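Local coordinates for site-specific recombinase, resolvase family protein (Streptococcus pneumoniae, PDB 3GUV) that probably cuts and rejoins DNA at specific sites as a serine recombinase of the resolvase family, at residues Ile5-Tyr10 with Asp74-Leu80; Tyr10-Ser14 with Val81-Phe87. All coordinates share one frame. Residues are numbered along the deposited sequence.

Interaction 1 of 2, residues Ile5-Tyr10 with Asp74-Leu80; sequences IKVYLY and DGVSFVL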
# COMPACT_ATOMS: atom_id res chain seq x y z
N ILE A 5 -4.42 -11.79 26.83
CA ILE A 5 -3.95 -10.70 25.98
C ILE A 5 -5.02 -9.61 26.00
O ILE A 5 -6.19 -9.90 25.81
CB ILE A 5 -3.69 -11.22 24.55
CG1 ILE A 5 -2.50 -12.20 24.57
CG2 ILE A 5 -3.48 -10.07 23.57
CD1 ILE A 5 -1.28 -11.70 25.31
N LYS A 6 -4.59 -8.37 26.28
CA LYS A 6 -5.48 -7.20 26.30
C LYS A 6 -5.49 -6.42 24.97
O LYS A 6 -4.41 -6.13 24.38
CB LYS A 6 -5.09 -6.26 27.44
CG LYS A 6 -5.48 -6.85 28.81
CD LYS A 6 -4.89 -6.06 29.97
CE LYS A 6 -4.28 -7.00 30.98
NZ LYS A 6 -5.24 -8.04 31.44
N VAL A 7 -6.69 -6.02 24.55
CA VAL A 7 -6.86 -5.30 23.31
C VAL A 7 -7.85 -4.10 23.46
O VAL A 7 -8.71 -4.04 24.40
CB VAL A 7 -7.34 -6.30 22.18
CG1 VAL A 7 -6.52 -7.64 22.19
CG2 VAL A 7 -8.80 -6.63 22.32
N TYR A 8 -7.66 -3.14 22.57
CA TYR A 8 -8.62 -2.06 22.31
C TYR A 8 -9.33 -2.38 21.01
O TYR A 8 -8.70 -2.95 20.08
CB TYR A 8 -7.88 -0.73 22.09
CG TYR A 8 -7.27 -0.03 23.31
CD1 TYR A 8 -7.83 -0.15 24.60
CD2 TYR A 8 -6.19 0.82 23.15
CE1 TYR A 8 -7.28 0.50 25.67
CE2 TYR A 8 -5.63 1.50 24.21
CZ TYR A 8 -6.18 1.34 25.47
OH TYR A 8 -5.62 2.02 26.53
N LEU A 9 -10.61 -2.02 20.91
CA LEU A 9 -11.36 -2.05 19.65
C LEU A 9 -11.40 -0.64 19.08
O LEU A 9 -11.66 0.28 19.82
CB LEU A 9 -12.79 -2.52 19.87
CG LEU A 9 -13.08 -3.98 19.58
CD1 LEU A 9 -12.06 -4.88 20.21
CD2 LEU A 9 -14.56 -4.32 19.94
N TYR A 10 -11.17 -0.48 17.78
CA TYR A 10 -11.33 0.83 17.12
C TYR A 10 -12.24 0.72 15.92
O TYR A 10 -12.01 -0.10 15.05
CB TYR A 10 -10.00 1.40 16.63
CG TYR A 10 -10.23 2.73 15.95
CD1 TYR A 10 -10.55 3.86 16.70
CD2 TYR A 10 -10.20 2.84 14.54
CE1 TYR A 10 -10.79 5.08 16.08
CE2 TYR A 10 -10.47 4.05 13.91
CZ TYR A 10 -10.75 5.16 14.67
OH TYR A 10 -11.03 6.35 14.06
N ASP A 74 -3.42 0.87 30.01
CA ASP A 74 -4.21 -0.36 30.11
C ASP A 74 -3.42 -1.59 29.80
O ASP A 74 -3.95 -2.69 29.90
CB ASP A 74 -5.40 -0.30 29.15
CG ASP A 74 -6.39 0.76 29.53
OD1 ASP A 74 -6.61 1.74 28.78
OD2 ASP A 74 -6.94 0.61 30.62
N GLY A 75 -2.17 -1.42 29.40
CA GLY A 75 -1.33 -2.56 29.02
C GLY A 75 -1.83 -3.40 27.86
O GLY A 75 -1.77 -4.64 27.91
N VAL A 76 -2.29 -2.73 26.80
CA VAL A 76 -2.79 -3.42 25.59
C VAL A 76 -1.67 -3.98 24.69
O VAL A 76 -0.66 -3.34 24.48
CB VAL A 76 -3.73 -2.50 24.77
CG1 VAL A 76 -5.00 -2.15 25.60
CG2 VAL A 76 -3.01 -1.25 24.31
N SER A 77 -1.87 -5.20 24.19
CA SER A 77 -1.00 -5.81 23.18
C SER A 77 -1.44 -5.55 21.71
O SER A 77 -0.60 -5.53 20.80
CB SER A 77 -0.96 -7.33 23.38
OG SER A 77 -0.15 -7.67 24.49
N PHE A 78 -2.75 -5.39 21.49
CA PHE A 78 -3.28 -5.11 20.11
C PHE A 78 -4.36 -4.00 20.04
O PHE A 78 -5.10 -3.75 21.04
CB PHE A 78 -3.87 -6.39 19.51
CG PHE A 78 -2.89 -7.50 19.32
CD1 PHE A 78 -2.14 -7.58 18.16
CD2 PHE A 78 -2.75 -8.51 20.28
CE1 PHE A 78 -1.23 -8.61 17.96
CE2 PHE A 78 -1.85 -9.54 20.09
CZ PHE A 78 -1.09 -9.59 18.90
N VAL A 79 -4.43 -3.32 18.89
CA VAL A 79 -5.67 -2.65 18.43
C VAL A 79 -6.30 -3.51 17.34
O VAL A 79 -5.62 -3.89 16.35
CB VAL A 79 -5.45 -1.26 17.80
CG1 VAL A 79 -6.76 -0.71 17.23
CG2 VAL A 79 -4.78 -0.29 18.79
N LEU A 80 -7.58 -3.83 17.53
CA LEU A 80 -8.37 -4.47 16.51
C LEU A 80 -9.15 -3.41 15.74
O LEU A 80 -9.85 -2.60 16.34
CB LEU A 80 -9.36 -5.47 17.12
CG LEU A 80 -8.89 -6.84 17.64
CD1 LEU A 80 -7.69 -6.83 18.59
CD2 LEU A 80 -10.12 -7.50 18.31
O HOH W 1 -1.90 -7.35 26.75
O HOH W 2 -3.14 1.87 26.95
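Two neighbouring parallel strands meet inside the mixed sheet of the resolvase catalytic domain: 6-10, itself bordered by strand 41-48, and 78-80, reached through the turn at Asp74-Gly75. The strand axes approach to 4.7 Å at 30°. Asp74 opens the contact with a very short hydrogen bond, its OD1 receiving Tyr8 OH at 2.5 Å; a water closes the pair by donating to Tyr8 OH and accepting from Asp74 N. Gly75, at positive phi (60°), turns the chain, and its O shares a second water with Lys6 N and Ser77 OG. Val76 lays CG1 over the Tyr8 ring, 3.5 Å from the centroid and 12° off the normal, a CH-pi contact. Ser77 N takes Lys6 O at 2.7 Å, just ahead of the regular ladder, and leaves Phe78 N only a weak, 3.4 Å bond to the same Lys6 O. Phe78 O accepts from Tyr8 N (3.0 Å), and the Phe78 ring meets Ile5 CG2 at its edge (CD2 to CG2, 3.7 Å). Val79 takes the opposite face, with Tyr8, and its CG1 lies 3.9 Å from Tyr10 CB; helix 60-70 packs on that side. Leu80 N donates to Tyr8 O and Leu80 O accepts from Tyr10 N, both 2.9 Å, while Leu80 CD1 sits 3.6 Å from Val7 CB and Leu80 CD2 3.8 Å from Leu9 CD1, on the face that helix 24-37 covers. The chemistry thus divides: the backbone ladder sets the register, while side-chain and water-mediated polar bonds join the loop before strand 78-80 to its neighbour.

Interaction 2 of 2, residues Tyr10-Ser14 with Val81-Phe87; sequences YTRVS and VFKLSRF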
# COMPACT_ATOMS: atom_id res chain seq x y z
N TYR A 10 -11.17 -0.48 17.78
CA TYR A 10 -11.33 0.83 17.12
C TYR A 10 -12.24 0.72 15.92
O TYR A 10 -12.01 -0.10 15.05
CB TYR A 10 -10.00 1.40 16.63
CG TYR A 10 -10.23 2.73 15.95
CD1 TYR A 10 -10.55 3.86 16.70
CD2 TYR A 10 -10.20 2.84 14.54
CE1 TYR A 10 -10.79 5.08 16.08
CE2 TYR A 10 -10.47 4.05 13.91
CZ TYR A 10 -10.75 5.16 14.67
OH TYR A 10 -11.03 6.35 14.06
N THR A 11 -13.26 1.57 15.85
CA THR A 11 -14.18 1.57 14.71
C THR A 11 -14.40 3.01 14.24
O THR A 11 -14.23 3.95 15.00
CB THR A 11 -15.56 0.89 15.05
OG1 THR A 11 -16.18 1.55 16.16
CG2 THR A 11 -15.40 -0.60 15.37
N ARG A 12 -14.83 3.16 12.99
CA ARG A 12 -15.12 4.50 12.40
C ARG A 12 -15.96 4.38 11.13
O ARG A 12 -16.13 3.29 10.61
CB ARG A 12 -13.83 5.29 12.11
CG ARG A 12 -12.90 4.53 11.10
CD ARG A 12 -11.71 5.34 10.62
NE ARG A 12 -12.18 6.52 9.90
CZ ARG A 12 -12.12 7.78 10.34
NH1 ARG A 12 -12.61 8.76 9.57
NH2 ARG A 12 -11.60 8.09 11.53
N VAL A 13 -16.49 5.49 10.66
CA VAL A 13 -17.03 5.61 9.31
C VAL A 13 -16.03 6.50 8.55
O VAL A 13 -15.25 7.20 9.18
CB VAL A 13 -18.41 6.30 9.28
CG1 VAL A 13 -19.41 5.52 10.16
CG2 VAL A 13 -18.30 7.74 9.76
N SER A 14 -16.06 6.44 7.22
CA SER A 14 -15.28 7.30 6.35
C SER A 14 -15.97 8.62 6.12
O SER A 14 -15.30 9.65 6.07
CB SER A 14 -15.09 6.67 4.97
OG SER A 14 -14.58 5.36 5.08
N VAL A 81 -8.98 -3.42 14.42
CA VAL A 81 -9.81 -2.69 13.44
C VAL A 81 -10.56 -3.70 12.55
O VAL A 81 -10.23 -4.92 12.52
CB VAL A 81 -8.95 -1.72 12.62
CG1 VAL A 81 -8.22 -0.78 13.55
CG2 VAL A 81 -7.95 -2.46 11.72
N PHE A 82 -11.64 -3.24 11.89
CA PHE A 82 -12.38 -4.13 10.98
C PHE A 82 -11.53 -4.44 9.74
O PHE A 82 -11.31 -5.60 9.39
CB PHE A 82 -13.75 -3.50 10.59
CG PHE A 82 -14.64 -4.46 9.81
CD1 PHE A 82 -15.15 -5.59 10.42
CD2 PHE A 82 -14.92 -4.24 8.47
CE1 PHE A 82 -15.95 -6.46 9.75
CE2 PHE A 82 -15.72 -5.13 7.76
CZ PHE A 82 -16.25 -6.24 8.41
N LYS A 83 -11.00 -3.39 9.13
CA LYS A 83 -10.03 -3.49 8.03
C LYS A 83 -9.23 -2.17 7.94
O LYS A 83 -9.62 -1.16 8.57
CB LYS A 83 -10.77 -3.79 6.73
CG LYS A 83 -11.81 -2.79 6.42
CD LYS A 83 -12.72 -3.25 5.31
CE LYS A 83 -13.85 -2.21 5.20
NZ LYS A 83 -14.66 -2.33 3.96
N LEU A 84 -8.12 -2.17 7.21
CA LEU A 84 -7.23 -0.99 7.11
C LEU A 84 -7.91 0.31 6.66
O LEU A 84 -7.60 1.39 7.17
CB LEU A 84 -6.04 -1.24 6.16
CG LEU A 84 -4.86 -2.05 6.67
CD1 LEU A 84 -3.69 -2.14 5.62
CD2 LEU A 84 -4.37 -1.43 7.99
N SER A 85 -8.79 0.21 5.67
CA SER A 85 -9.57 1.36 5.25
C SER A 85 -10.56 1.85 6.33
O SER A 85 -11.31 2.77 6.07
CB SER A 85 -10.36 1.02 4.01
OG SER A 85 -11.20 -0.08 4.28
N ARG A 86 -10.60 1.19 7.48
CA ARG A 86 -11.42 1.67 8.60
C ARG A 86 -10.47 1.91 9.76
O ARG A 86 -10.71 1.49 10.92
CB ARG A 86 -12.52 0.67 8.95
CG ARG A 86 -13.63 0.61 7.91
CD ARG A 86 -14.35 1.95 7.86
NE ARG A 86 -15.52 1.90 6.99
CZ ARG A 86 -15.48 1.90 5.67
NH1 ARG A 86 -14.33 1.90 5.00
NH2 ARG A 86 -16.60 1.86 4.98
N PHE A 87 -9.38 2.62 9.41
CA PHE A 87 -8.25 2.82 10.28
C PHE A 87 -7.35 3.94 9.75
O PHE A 87 -6.99 4.83 10.49
CB PHE A 87 -7.49 1.50 10.43
CG PHE A 87 -6.19 1.62 11.16
CD1 PHE A 87 -6.16 1.96 12.50
CD2 PHE A 87 -5.01 1.38 10.51
CE1 PHE A 87 -4.97 2.06 13.19
CE2 PHE A 87 -3.80 1.50 11.18
CZ PHE A 87 -3.78 1.84 12.54
O HOH W 3 -12.50 -0.44 12.22
O HOH W 4 -17.44 1.87 8.67
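Residues 10-14 carry the Tyr-x-Arg-Val-Ser motif of the serine recombinase family, at and just beyond the C-terminal end of strand 6-12, and face the loop that leaves the parallel strand 78-81. Here the strands part: Tyr10 and Val81 still pack, CB to CG1 at 4.2 Å, but a water enters between the chains, donating to Tyr10 O and Arg86 O and accepting from Phe82 N, each at 2.9 Å. The Tyr10 ring turns its edge to Arg86 O, and Tyr10 OH, bonded to Asp48, also accepts from Arg12 NH2 at 3.1 Å. Arg12 runs past the loop with CD 3.8 Å from Phe87 N, and its guanidinium is held by the carbonyls of Glu57 and Gly58. Arg12 O lies 3.5 Å from Arg86 CD, and one water spans Arg12 O (2.7 Å) and Arg86 NE (2.6 Å). In relatives the serine of this motif attacks DNA, consistent with an active-site role for Ser14. Arg86 links this loop to Glu138 of the second subunit by a salt bridge, and the same Glu138 makes a weak hydrogen bond to Ser14 OG. Ser14 OG sits over the Arg86 guanidinium, 3.5 Å from NH1 but poorly angled for a bond.

Both contacts use strand 6-12 and its neighbour 78-81, and Tyr10 is where one passes into the other: its N still belongs to the ladder of interaction 1, its O already to the water of interaction 2. Their centres lie about 15 Å apart. Interaction 1, partly buried toward the N-terminal ends of the parallel strands, covers 657 Å² with direct hydrogen bonds, which waters supplement, and apolar faces, and touches no other subunit. Interaction 2, buried nearer the middle of the chain, covers half that area; there waters provide the hydrogen-bonded links between the segments, and the arginines' main partners lie beyond both, one in the second subunit. Sheet architecture thus gives way to the probable active site.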